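Local coordinates for protein alpha-fucosidase (Bifidobacterium bifidum, PDB 2EAB) that probably releases alpha-1,2-linked L-fucose from glycans by hydrolysis, this chain being the catalytic part of a longer calcium-binding glycoside hydrolase of family 95, at residues T458-V461 and A465-T468; W503-V508 and H540-Y545. One frame throughout, in Å; residues are numbered along the deposited sequence.

Contact 1 of 2, residues T458-V461 and A465-T468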
ATOM      1  N   THR A 458      20.187   7.198  12.208  1.00  5.77           N
ATOM      2  CA  THR A 458      20.700   6.156  11.327  1.00  5.75           C
ATOM      3  C   THR A 458      21.684   6.723  10.303  1.00  5.73           C
ATOM      4  O   THR A 458      22.732   6.128  10.044  1.00  5.39           O
ATOM      5  CB  THR A 458      19.536   5.442  10.630  1.00  5.26           C
ATOM      6  OG1 THR A 458      18.649   4.933  11.633  1.00  6.19           O
ATOM      7  CG2 THR A 458      20.021   4.288   9.781  1.00  6.04           C
ATOM      8  N   ALA A 459      21.344   7.868   9.713  1.00  5.78           N
ATOM      9  CA  ALA A 459      22.216   8.529   8.742  1.00  5.93           C
ATOM     10  C   ALA A 459      23.571   8.882   9.347  1.00  6.10           C
ATOM     11  O   ALA A 459      24.607   8.726   8.699  1.00  6.05           O
ATOM     12  CB  ALA A 459      21.547   9.766   8.171  1.00  6.46           C
ATOM     13  N   LYS A 460      23.567   9.333  10.596  1.00  6.39           N
ATOM     14  CA  LYS A 460      24.812   9.643  11.283  1.00  7.56           C
ATOM     15  C   LYS A 460      25.650   8.379  11.519  1.00  6.84           C
ATOM     16  O   LYS A 460      26.840   8.346  11.208  1.00  7.19           O
ATOM     17  CB  LYS A 460      24.529  10.362  12.605  1.00  7.44           C
ATOM     18  CG  LYS A 460      25.793  10.663  13.400  1.00  9.81           C
ATOM     19  CD  LYS A 460      25.523  11.441  14.672  1.00 10.76           C
ATOM     20  CE  LYS A 460      25.046  10.546  15.794  1.00 16.40           C
ATOM     21  NZ  LYS A 460      26.048   9.500  16.176  1.00 19.01           N
ATOM     22  N   VAL A 461      25.016   7.344  12.060  1.00  6.62           N
ATOM     23  CA  VAL A 461      25.721   6.117  12.428  1.00  7.00           C
ATOM     24  C   VAL A 461      26.295   5.377  11.226  1.00  6.75           C
ATOM     25  O   VAL A 461      27.458   4.960  11.250  1.00  6.88           O
ATOM     26  CB  VAL A 461      24.807   5.183  13.256  1.00  7.25           C
ATOM     27  CG1 VAL A 461      25.441   3.803  13.444  1.00  7.43           C
ATOM     28  CG2 VAL A 461      24.489   5.825  14.598  1.00  7.80           C
ATOM     29  N   ALA A 465      26.402  11.233   8.332  1.00  7.79           N
ATOM     30  CA  ALA A 465      25.632  12.444   8.071  1.00  7.75           C
ATOM     31  C   ALA A 465      24.977  12.901   9.368  1.00  7.69           C
ATOM     32  O   ALA A 465      23.911  12.401   9.742  1.00  7.43           O
ATOM     33  CB  ALA A 465      24.588  12.191   6.991  1.00  7.96           C
ATOM     34  N   GLU A 466      25.634  13.829  10.063  1.00  8.37           N
ATOM     35  CA  GLU A 466      25.133  14.317  11.344  1.00  9.70           C
ATOM     36  C   GLU A 466      24.421  15.652  11.193  1.00  8.85           C
ATOM     37  O   GLU A 466      25.015  16.633  10.746  1.00  8.81           O
ATOM     38  CB  GLU A 466      26.245  14.440  12.400  1.00 10.15           C
ATOM     39  CG  GLU A 466      25.731  15.095  13.697  1.00 12.27           C
ATOM     40  CD  GLU A 466      26.633  14.917  14.903  1.00 13.11           C
ATOM     41  OE1 GLU A 466      27.839  14.646  14.730  1.00 16.99           O
ATOM     42  OE2 GLU A 466      26.122  15.064  16.035  1.00 17.03           O
ATOM     43  N   THR A 467      23.148  15.670  11.568  1.00  8.71           N
ATOM     44  CA  THR A 467      22.393  16.910  11.668  1.00  9.01           C
ATOM     45  C   THR A 467      22.610  17.516  13.050  1.00  9.75           C
ATOM     46  O   THR A 467      22.357  16.866  14.067  1.00  9.99           O
ATOM     47  CB  THR A 467      20.889  16.667  11.439  1.00  8.74           C
ATOM     48  OG1 THR A 467      20.688  16.140  10.123  1.00  7.75           O
ATOM     49  CG2 THR A 467      20.089  17.965  11.581  1.00  8.75           C
ATOM     50  N   THR A 468      23.102  18.752  13.079  1.00 10.76           N
ATOM     51  CA  THR A 468      23.233  19.503  14.324  1.00 12.55           C
ATOM     52  C   THR A 468      21.863  20.053  14.715  1.00 13.01           C
ATOM     53  O   THR A 468      21.052  20.385  13.845  1.00 12.59           O
ATOM     54  CB  THR A 468      24.248  20.652  14.184  1.00 12.72           C
ATOM     55  OG1 THR A 468      23.833  21.530  13.134  1.00 16.18           O
ATOM     56  CG2 THR A 468      25.621  20.104  13.848  1.00 13.13           C
TER

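Contact 2 of 2, residues W503-V508 and H540-Y545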
ATOM      1  N   TRP A 503      19.538  -4.498   4.745  1.00  6.36           N
ATOM      2  CA  TRP A 503      20.105  -3.234   4.276  1.00  6.56           C
ATOM      3  C   TRP A 503      19.487  -2.847   2.944  1.00  6.66           C
ATOM      4  O   TRP A 503      19.569  -3.603   1.977  1.00  6.95           O
ATOM      5  CB  TRP A 503      21.624  -3.364   4.133  1.00  6.86           C
ATOM      6  CG  TRP A 503      22.295  -2.152   3.555  1.00  7.15           C
ATOM      7  CD1 TRP A 503      22.467  -1.860   2.229  1.00  6.85           C
ATOM      8  CD2 TRP A 503      22.891  -1.071   4.282  1.00  7.33           C
ATOM      9  NE1 TRP A 503      23.141  -0.672   2.089  1.00  7.27           N
ATOM     10  CE2 TRP A 503      23.404  -0.161   3.333  1.00  7.29           C
ATOM     11  CE3 TRP A 503      23.049  -0.787   5.645  1.00  7.65           C
ATOM     12  CZ2 TRP A 503      24.058   1.016   3.702  1.00  7.47           C
ATOM     13  CZ3 TRP A 503      23.688   0.387   6.010  1.00  7.29           C
ATOM     14  CH2 TRP A 503      24.184   1.273   5.042  1.00  7.57           C
ATOM     15  N   SER A 504      18.872  -1.670   2.900  1.00  6.33           N
ATOM     16  CA  SER A 504      18.275  -1.171   1.674  1.00  6.39           C
ATOM     17  C   SER A 504      17.948   0.307   1.799  1.00  5.85           C
ATOM     18  O   SER A 504      16.780   0.674   1.855  1.00  5.72           O
ATOM     19  CB  SER A 504      17.002  -1.952   1.344  1.00  6.75           C
ATOM     20  OG  SER A 504      16.015  -1.757   2.345  1.00  7.43           O
ATOM     21  N   PRO A 505      18.976   1.167   1.820  1.00  5.92           N
ATOM     22  CA  PRO A 505      18.705   2.580   2.060  1.00  6.04           C
ATOM     23  C   PRO A 505      17.951   3.271   0.931  1.00  5.91           C
ATOM     24  O   PRO A 505      17.383   4.342   1.154  1.00  5.88           O
ATOM     25  CB  PRO A 505      20.097   3.184   2.243  1.00  6.19           C
ATOM     26  CG  PRO A 505      21.012   2.263   1.526  1.00  6.71           C
ATOM     27  CD  PRO A 505      20.416   0.897   1.684  1.00  6.06           C
ATOM     28  N   ALA A 506      17.936   2.680  -0.264  1.00  6.02           N
ATOM     29  CA  ALA A 506      17.141   3.244  -1.353  1.00  5.98           C
ATOM     30  C   ALA A 506      15.636   3.081  -1.115  1.00  5.77           C
ATOM     31  O   ALA A 506      14.829   3.614  -1.883  1.00  6.13           O
ATOM     32  CB  ALA A 506      17.554   2.667  -2.699  1.00  6.51           C
ATOM     33  N   ALA A 507      15.269   2.365  -0.051  1.00  5.73           N
ATOM     34  CA  ALA A 507      13.880   2.283   0.385  1.00  5.92           C
ATOM     35  C   ALA A 507      13.282   3.672   0.619  1.00  5.68           C
ATOM     36  O   ALA A 507      12.090   3.888   0.365  1.00  5.65           O
ATOM     37  CB  ALA A 507      13.777   1.452   1.650  1.00  6.50           C
ATOM     38  N   VAL A 508      14.092   4.604   1.124  1.00  5.54           N
ATOM     39  CA  VAL A 508      13.601   5.963   1.375  1.00  5.82           C
ATOM     40  C   VAL A 508      13.340   6.730   0.067  1.00  5.78           C
ATOM     41  O   VAL A 508      12.219   7.182  -0.152  1.00  6.05           O
ATOM     42  CB  VAL A 508      14.481   6.742   2.392  1.00  5.79           C
ATOM     43  CG1 VAL A 508      14.003   8.181   2.522  1.00  6.46           C
ATOM     44  CG2 VAL A 508      14.449   6.049   3.744  1.00  6.23           C
ATOM     45  N   HIS A 540      19.913  15.830  -0.749  1.00  7.11           N
ATOM     46  CA  HIS A 540      21.132  16.300  -0.101  1.00  7.35           C
ATOM     47  C   HIS A 540      21.943  15.123   0.439  1.00  7.20           C
ATOM     48  O   HIS A 540      23.160  15.041   0.246  1.00  7.30           O
ATOM     49  CB  HIS A 540      20.792  17.243   1.049  1.00  7.64           C
ATOM     50  CG  HIS A 540      21.996  17.828   1.709  1.00  7.79           C
ATOM     51  ND1 HIS A 540      22.604  17.269   2.813  1.00  9.75           N
ATOM     52  CD2 HIS A 540      22.724  18.922   1.390  1.00  7.48           C
ATOM     53  CE1 HIS A 540      23.646  18.008   3.153  1.00  7.81           C
ATOM     54  NE2 HIS A 540      23.742  19.014   2.303  1.00 10.57           N
ATOM     55  N   PHE A 541      21.248  14.215   1.116  1.00  7.07           N
ATOM     56  CA  PHE A 541      21.857  13.043   1.725  1.00  6.86           C
ATOM     57  C   PHE A 541      22.549  12.186   0.677  1.00  7.14           C
ATOM     58  O   PHE A 541      23.724  11.843   0.824  1.00  7.12           O
ATOM     59  CB  PHE A 541      20.785  12.240   2.472  1.00  7.21           C
ATOM     60  CG  PHE A 541      21.301  10.996   3.140  1.00  6.77           C
ATOM     61  CD1 PHE A 541      22.374  11.050   4.032  1.00  6.95           C
ATOM     62  CD2 PHE A 541      20.700   9.769   2.890  1.00  7.27           C
ATOM     63  CE1 PHE A 541      22.846   9.893   4.645  1.00  7.04           C
ATOM     64  CE2 PHE A 541      21.151   8.616   3.512  1.00  7.93           C
ATOM     65  CZ  PHE A 541      22.234   8.671   4.386  1.00  7.24           C
ATOM     66  N   TYR A 542      21.836  11.860  -0.395  1.00  7.02           N
ATOM     67  CA  TYR A 542      22.417  11.014  -1.425  1.00  7.55           C
ATOM     68  C   TYR A 542      23.576  11.680  -2.142  1.00  7.47           C
ATOM     69  O   TYR A 542      24.622  11.064  -2.328  1.00  7.67           O
ATOM     70  CB  TYR A 542      21.352  10.472  -2.392  1.00  7.79           C
ATOM     71  CG  TYR A 542      20.970   9.083  -1.970  1.00  6.97           C
ATOM     72  CD1 TYR A 542      20.031   8.874  -0.958  1.00  7.92           C
ATOM     73  CD2 TYR A 542      21.607   7.975  -2.520  1.00  7.08           C
ATOM     74  CE1 TYR A 542      19.721   7.590  -0.524  1.00  8.37           C
ATOM     75  CE2 TYR A 542      21.307   6.691  -2.095  1.00  8.02           C
ATOM     76  CZ  TYR A 542      20.360   6.507  -1.100  1.00  7.78           C
ATOM     77  OH  TYR A 542      20.057   5.241  -0.664  1.00  9.01           O
ATOM     78  N   VAL A 543      23.402  12.941  -2.521  1.00  7.39           N
ATOM     79  CA  VAL A 543      24.459  13.663  -3.231  1.00  8.42           C
ATOM     80  C   VAL A 543      25.734  13.784  -2.392  1.00  8.21           C
ATOM     81  O   VAL A 543      26.843  13.552  -2.891  1.00  8.26           O
ATOM     82  CB  VAL A 543      23.978  15.064  -3.699  1.00  8.96           C
ATOM     83  CG1 VAL A 543      25.160  15.958  -4.104  1.00 10.12           C
ATOM     84  CG2 VAL A 543      22.979  14.933  -4.840  1.00 10.41           C
ATOM     85  N   ASN A 544      25.574  14.149  -1.123  1.00  7.80           N
ATOM     86  CA  ASN A 544      26.719  14.476  -0.277  1.00  8.20           C
ATOM     87  C   ASN A 544      27.363  13.307   0.450  1.00  8.10           C
ATOM     88  O   ASN A 544      28.556  13.364   0.766  1.00  8.42           O
ATOM     89  CB  ASN A 544      26.344  15.577   0.712  1.00  8.54           C
ATOM     90  CG  ASN A 544      26.186  16.912   0.037  1.00  9.24           C
ATOM     91  OD1 ASN A 544      27.169  17.609  -0.217  1.00 11.20           O
ATOM     92  ND2 ASN A 544      24.954  17.270  -0.287  1.00 10.19           N
ATOM     93  N   TYR A 545      26.593  12.249   0.698  1.00  8.09           N
ATOM     94  CA  TYR A 545      27.094  11.137   1.500  1.00  8.33           C
ATOM     95  C   TYR A 545      27.123   9.781   0.804  1.00  8.77           C
ATOM     96  O   TYR A 545      28.025   8.979   1.063  1.00 10.60           O
ATOM     97  CB  TYR A 545      26.314  11.035   2.811  1.00  8.33           C
ATOM     98  CG  TYR A 545      26.427  12.275   3.654  1.00  8.24           C
ATOM     99  CD1 TYR A 545      27.482  12.429   4.550  1.00  8.45           C
ATOM    100  CD2 TYR A 545      25.487  13.302   3.547  1.00  7.64           C
ATOM    101  CE1 TYR A 545      27.598  13.572   5.323  1.00  8.63           C
ATOM    102  CE2 TYR A 545      25.593  14.450   4.316  1.00  7.74           C
ATOM    103  CZ  TYR A 545      26.651  14.577   5.200  1.00  8.20           C
ATOM    104  OH  TYR A 545      26.758  15.705   5.980  1.00  9.24           O
TER

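Contact 1 of 2, residues T458-V461 and A465-T468
Ala-459 and Ala-465, with Lys-460 and Glu-466, form a local contact between the last turns of helix 452-463 and the loop leaving it, within the family 95 catalytic domain; the extended chain touches the helix at Ala-465 and Glu-466 and then leads away from it. A single backbone hydrogen bond joins the two segments, from Ala-465 N to Ala-459 O (3.1 Å). It is nearly straight at the hydrogen (168°), but the donor stands above the carbonyl plane, 48° out of it, rather than on a lone pair. The next polar pair, Lys-460 N and Ala-465 O, is badly angled and makes no such bond, so the loop is tied to the helix at one point and otherwise rests on it by packing.

That packing consists of a buried methyl contact and, toward solvent, a pair of long side chains lying alongside each other. The methyls of Ala-459 and Ala-465 meet, CB to CB at 4.1 Å. Lys-460 and Glu-466 point the same way. Lys-460 CB sits over the carbonyl of Ala-465, 3.6 Å from its O, while further out the CD methylene of Lys-460 lies over the face of the Glu-466 carboxylate, 3.7 Å from its CD, and also against its CB and CG. The chain of Lys-460 starts extended, with CG opposite the backbone N (chi1 178°), then bends at chi3 and chi4; this carries NZ off, 5.6 Å from Glu-466 OE2, and the charged ends do not meet. Lys-460 NZ has a long, weak ion pair with Glu-96.

Thr-458, on the helix side turned from the loop, hydrogen-bonds through OG1 with Asn-94 and Thr-493. Beneath the two alanines lies helix 525-546, whose Phe-541 touches both methyls and whose Tyr-545 packs on Ala-465.

Contact 2 of 2, residues W503-V508 and H540-Y545
Ala-506 and Tyr-542 mark the closest approach of the two backbones, yet their CA atoms are still 9.4 Å apart, so a long side chain has to span the gap. Segment 503-508 begins as the chain comes out of helix 499-502 and makes a type I beta turn from Ser-504 to Ala-507, closed by Ala-507 N bonding to Ser-504 O at 3.0 Å; helix 507-520 follows. Opposite it, 540-545 belongs to helix 525-546 and includes a wider pi-type turn at 542-545.

Tyr-542 bridges the space. Its side chain crosses that of Pro-505 at about a right angle, and the phenolic oxygen does the touching: Tyr-542 OH is 3.6 Å from Pro-505 CB and 3.3 Å from Pro-505 C. Ala-506 adds its methyl, with CB 4.1 Å from Tyr-542 OH. The hydroxyl oxygen stands over the face of the Pro-505 to Ala-506 peptide, which leaves Ala-506 N close but too badly angled for a hydrogen bond; Pro-505 O sits at the edge of the tyrosine ring, near its plane. To place the ring there, chi1 of Tyr-542 takes -98°, well off a staggered position.

Helices 507-520 and 525-546 follow each other closely, as the paired helices do in the (alpha/alpha)6 barrel of family 95 catalytic domains, and the contact joins the entry to the first with the far part of the second. Helix 577-596 lies alongside: its Val-583 touches Tyr-542, and Glu-579 and Leu-582 touch Ala-506.

Just before the turn, Trp-503 takes Pro-505 CD over one face of its indole, 3.1 Å above the plane and offset toward the rim. On its own helix, Asn-544 ND2 donates to His-540 O at 2.9 Å, an oxygen that also accepts from Asn-544 N.

Contact 1 closes before contact 2 opens along the chain, and their centres are 12 Å apart on the same side of the chain's centre, inside the same family 95 catalytic region. Helix 525-546 connects them physically. Phe-541 CE1 approaches Ala-465 CB at 3.7 Å and Ala-459 CB at 3.8 Å, and Tyr-545 CE1 comes within 3.6 Å of Ala-465 CA, while Tyr-542 of the same helix turns to the 503-508 turn. One helix therefore packs against both the end of helix 452-463 and the start of helix 507-520. Both contacts lie away from the calcium sites and belong to the helical framework of the domain.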